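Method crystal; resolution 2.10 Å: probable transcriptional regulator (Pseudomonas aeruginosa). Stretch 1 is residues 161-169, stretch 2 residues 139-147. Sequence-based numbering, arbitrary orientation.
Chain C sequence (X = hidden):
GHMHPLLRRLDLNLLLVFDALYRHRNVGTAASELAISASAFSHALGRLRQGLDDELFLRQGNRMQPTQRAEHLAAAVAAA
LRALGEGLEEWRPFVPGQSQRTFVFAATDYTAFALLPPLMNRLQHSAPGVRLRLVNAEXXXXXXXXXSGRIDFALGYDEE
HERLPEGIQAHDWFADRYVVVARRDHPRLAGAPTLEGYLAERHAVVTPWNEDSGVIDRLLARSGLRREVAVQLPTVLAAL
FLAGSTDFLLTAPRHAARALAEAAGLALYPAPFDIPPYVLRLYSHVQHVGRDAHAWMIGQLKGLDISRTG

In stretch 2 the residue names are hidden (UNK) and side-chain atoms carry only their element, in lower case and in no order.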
# COMPACT_ATOMS: atom_id res chain seq x y z
N HIS C 161 31.36 -7.62 -1.39
CA HIS C 161 31.24 -6.19 -1.53
C HIS C 161 29.97 -6.19 -2.41
O HIS C 161 30.02 -6.41 -3.63
CB HIS C 161 32.47 -5.65 -2.27
CG HIS C 161 33.76 -5.93 -1.57
ND1 HIS C 161 34.75 -4.98 -1.40
CD2 HIS C 161 34.24 -7.06 -0.99
CE1 HIS C 161 35.77 -5.51 -0.75
NE2 HIS C 161 35.49 -6.77 -0.49
N GLU C 162 28.82 -6.00 -1.74
CA GLU C 162 27.48 -6.12 -2.34
C GLU C 162 27.43 -5.44 -3.71
O GLU C 162 28.00 -4.36 -3.89
CB GLU C 162 26.41 -5.51 -1.40
CG GLU C 162 25.86 -6.43 -0.28
CD GLU C 162 25.20 -5.65 0.89
OE1 GLU C 162 25.26 -4.40 0.90
OE2 GLU C 162 24.62 -6.27 1.83
N ARG C 163 26.77 -6.09 -4.66
CA ARG C 163 26.51 -5.44 -5.96
C ARG C 163 25.36 -4.41 -5.86
O ARG C 163 24.31 -4.69 -5.28
CB ARG C 163 26.24 -6.49 -7.06
CG ARG C 163 25.94 -5.89 -8.43
CD ARG C 163 25.70 -6.96 -9.51
NE ARG C 163 24.31 -7.43 -9.74
CZ ARG C 163 23.22 -7.20 -8.98
NH1 ARG C 163 23.25 -6.48 -7.86
NH2 ARG C 163 22.06 -7.72 -9.38
N LEU C 164 25.60 -3.23 -6.42
CA LEU C 164 24.59 -2.18 -6.47
C LEU C 164 23.43 -2.47 -7.44
O LEU C 164 23.67 -2.85 -8.60
CB LEU C 164 25.24 -0.84 -6.85
CG LEU C 164 26.13 -0.17 -5.81
CD1 LEU C 164 26.62 1.17 -6.34
CD2 LEU C 164 25.38 -0.02 -4.48
N PRO C 165 22.16 -2.26 -6.98
CA PRO C 165 20.97 -2.39 -7.84
C PRO C 165 21.04 -1.39 -8.99
O PRO C 165 21.86 -0.45 -8.93
CB PRO C 165 19.80 -2.03 -6.90
CG PRO C 165 20.32 -2.21 -5.54
CD PRO C 165 21.79 -1.90 -5.60
N GLU C 166 20.19 -1.60 -10.00
CA GLU C 166 20.26 -0.81 -11.23
C GLU C 166 19.65 0.54 -11.03
O GLU C 166 18.56 0.67 -10.45
CB GLU C 166 19.59 -1.51 -12.42
CG GLU C 166 20.38 -1.28 -13.72
CD GLU C 166 19.52 -1.35 -14.99
OE1 GLU C 166 19.49 -0.32 -15.73
OE2 GLU C 166 18.89 -2.41 -15.24
N GLY C 167 20.34 1.56 -11.51
CA GLY C 167 19.93 2.92 -11.22
C GLY C 167 20.46 3.49 -9.90
O GLY C 167 20.33 4.70 -9.67
N ILE C 168 21.06 2.66 -9.06
CA ILE C 168 21.70 3.15 -7.82
C ILE C 168 23.19 3.41 -8.00
O ILE C 168 23.94 2.54 -8.45
CB ILE C 168 21.50 2.19 -6.63
CG1 ILE C 168 20.02 1.98 -6.32
CG2 ILE C 168 22.27 2.68 -5.39
CD1 ILE C 168 19.12 3.16 -6.67
N GLN C 169 23.60 4.62 -7.66
CA GLN C 169 25.03 4.95 -7.48
C GLN C 169 25.33 5.22 -5.97
O GLN C 169 24.44 5.63 -5.20
CB GLN C 169 25.39 6.19 -8.32
CG GLN C 169 24.60 7.46 -7.94
CD GLN C 169 24.77 8.65 -8.89
OE1 GLN C 169 25.51 8.56 -9.89
NE2 GLN C 169 24.06 9.76 -8.60
N UNK C 139 14.04 -0.89 4.60
CA UNK C 139 15.31 -1.53 4.24
C UNK C 139 16.39 -0.51 3.94
O UNK C 139 16.07 0.67 3.75
n UNK C 139 13.81 -5.43 -0.15
n UNK C 139 15.72 -4.96 -1.38
c UNK C 139 13.83 -2.80 0.93
c UNK C 139 14.77 -4.58 -0.52
c UNK C 139 15.14 -2.45 3.03
c UNK C 139 14.49 -1.76 1.83
n UNK C 139 14.80 -3.34 -0.02
N UNK C 140 17.64 -0.97 3.89
CA UNK C 140 18.80 -0.09 3.60
C UNK C 140 18.61 0.73 2.31
O UNK C 140 18.85 1.92 2.26
n UNK C 140 23.85 -1.76 1.75
c UNK C 140 20.09 -0.88 3.49
c UNK C 140 22.63 -0.50 3.60
c UNK C 140 23.00 -1.84 2.98
c UNK C 140 21.28 0.03 3.14
N UNK C 141 18.13 0.06 1.27
CA UNK C 141 18.22 0.56 -0.09
C UNK C 141 16.93 0.23 -0.83
O UNK C 141 16.78 -0.86 -1.34
c UNK C 141 21.46 -0.12 -2.11
c UNK C 141 20.24 0.67 -1.75
c UNK C 141 19.42 -0.11 -0.75
c UNK C 141 19.38 0.96 -2.98
N UNK C 142 16.00 1.17 -0.85
CA UNK C 142 14.75 1.03 -1.59
C UNK C 142 14.84 1.93 -2.84
O UNK C 142 14.53 3.14 -2.78
o UNK C 142 12.43 1.85 -1.42
c UNK C 142 13.55 1.35 -0.68
N UNK C 143 15.30 1.35 -3.95
CA UNK C 143 15.44 2.02 -5.26
C UNK C 143 14.15 2.74 -5.67
O UNK C 143 14.18 3.79 -6.32
c UNK C 143 15.08 -0.26 -6.38
c UNK C 143 15.91 1.68 -7.78
c UNK C 143 15.92 1.03 -6.38
N UNK C 144 13.02 2.15 -5.26
CA UNK C 144 11.69 2.74 -5.44
C UNK C 144 11.64 4.18 -4.86
O UNK C 144 11.27 5.15 -5.57
c UNK C 144 10.59 1.83 -4.80
o UNK C 144 8.82 0.08 -3.40
o UNK C 144 10.22 -1.64 -3.29
c UNK C 144 10.94 0.31 -4.61
c UNK C 144 9.92 -0.47 -3.70
N UNK C 145 12.06 4.33 -3.60
CA UNK C 145 11.88 5.59 -2.88
C UNK C 145 12.83 6.67 -3.42
O UNK C 145 12.48 7.86 -3.52
c UNK C 145 12.04 5.37 -1.38
N UNK C 146 14.02 6.21 -3.78
CA UNK C 146 15.02 7.04 -4.42
C UNK C 146 14.53 7.60 -5.79
O UNK C 146 14.55 8.82 -6.00
c UNK C 146 18.33 4.99 -3.49
c UNK C 146 17.35 6.99 -2.28
c UNK C 146 16.36 6.26 -4.56
c UNK C 146 17.04 5.80 -3.25
N UNK C 147 14.09 6.71 -6.69
CA UNK C 147 13.53 7.08 -8.02
C UNK C 147 12.49 8.19 -7.91
O UNK C 147 12.68 9.30 -8.45
c UNK C 147 12.94 5.83 -8.70

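Position 139 carries seven side-chain atoms: three carbons in a row, a nitrogen, then a carbon bearing two further nitrogens. This guanidinium group identifies Arg139. It makes no contact with stretch 1; its NE instead makes a weak hydrogen bond to the backbone O of position 141, 3.4 Å away.

Position 140 shows an unbranched run of four carbons ending in one nitrogen, which lies 3.1 Å from Glu162 OE1. A single terminal nitrogen on four carbons defines Lys140. Its NZ donates a hydrogen bond to that carboxylate oxygen, and the opposite charges make the pair a salt bridge.

At position 141 there are four carbons, forked at the second, and no polar atom. Branching one carbon beyond CB gives Leu141, since isoleucine would fork at CB itself. Its closest approaches are CD1 to Pro165 CD, 3.9 Å, and CD2 to Ile168 CG1, 3.6 Å.

Position 142 has one carbon and one oxygen, so it is Ser142. Its CA-to-CB bond points away from stretch 1. The residue is the N-cap of the helix that follows: OG accepts a weak capping bond from the backbone N of position 145 at 3.3 Å.

Position 143 has three carbons, with CB carrying the other two, hence Val143. CG2 sits 3.7 Å from Ile168 CD1 and 3.9 Å from Glu166 O.

Position 144 has three carbons, the third bearing two oxygens: a carboxylate one methylene longer than aspartate's, so Glu144. It is out of reach of stretch 1.

The single carbon at position 145 gives Ala145, which is buried but out of reach of stretch 1.

Position 146 again has four carbons forked at the second. This is Leu146, with chi1 in m and chi2 in t, and its CD1 comes within 3.8 Å of Ile168 CD1.

Position 147 has one carbon, Ala147; its CA-to-CB bond points sideways, and CB stays 7.0 Å from Ile168 CD1. Its backbone N bonds to Val143 O at 2.9 Å, in the helical pattern.

The contact centres on buried Ile168, which loses 68 Å² to stretch 2 and touches Leu141, Val143 and Leu146. At the two ends of a type II turn, closed by Ile168 N to Pro165 O at 3.2 Å, Pro165 and Ile168 both point their CA-to-CB bonds toward stretch 2. Gly167 adopts phi/psi of 86/-10, where a CB would jam against the preceding carbonyl O. The salt bridge supplies the only hydrogen bond across the contact, which is otherwise mainly apolar and buries 298 Å² in all, both sides summed.

Stretch 2 139-147: RKLSVEALA
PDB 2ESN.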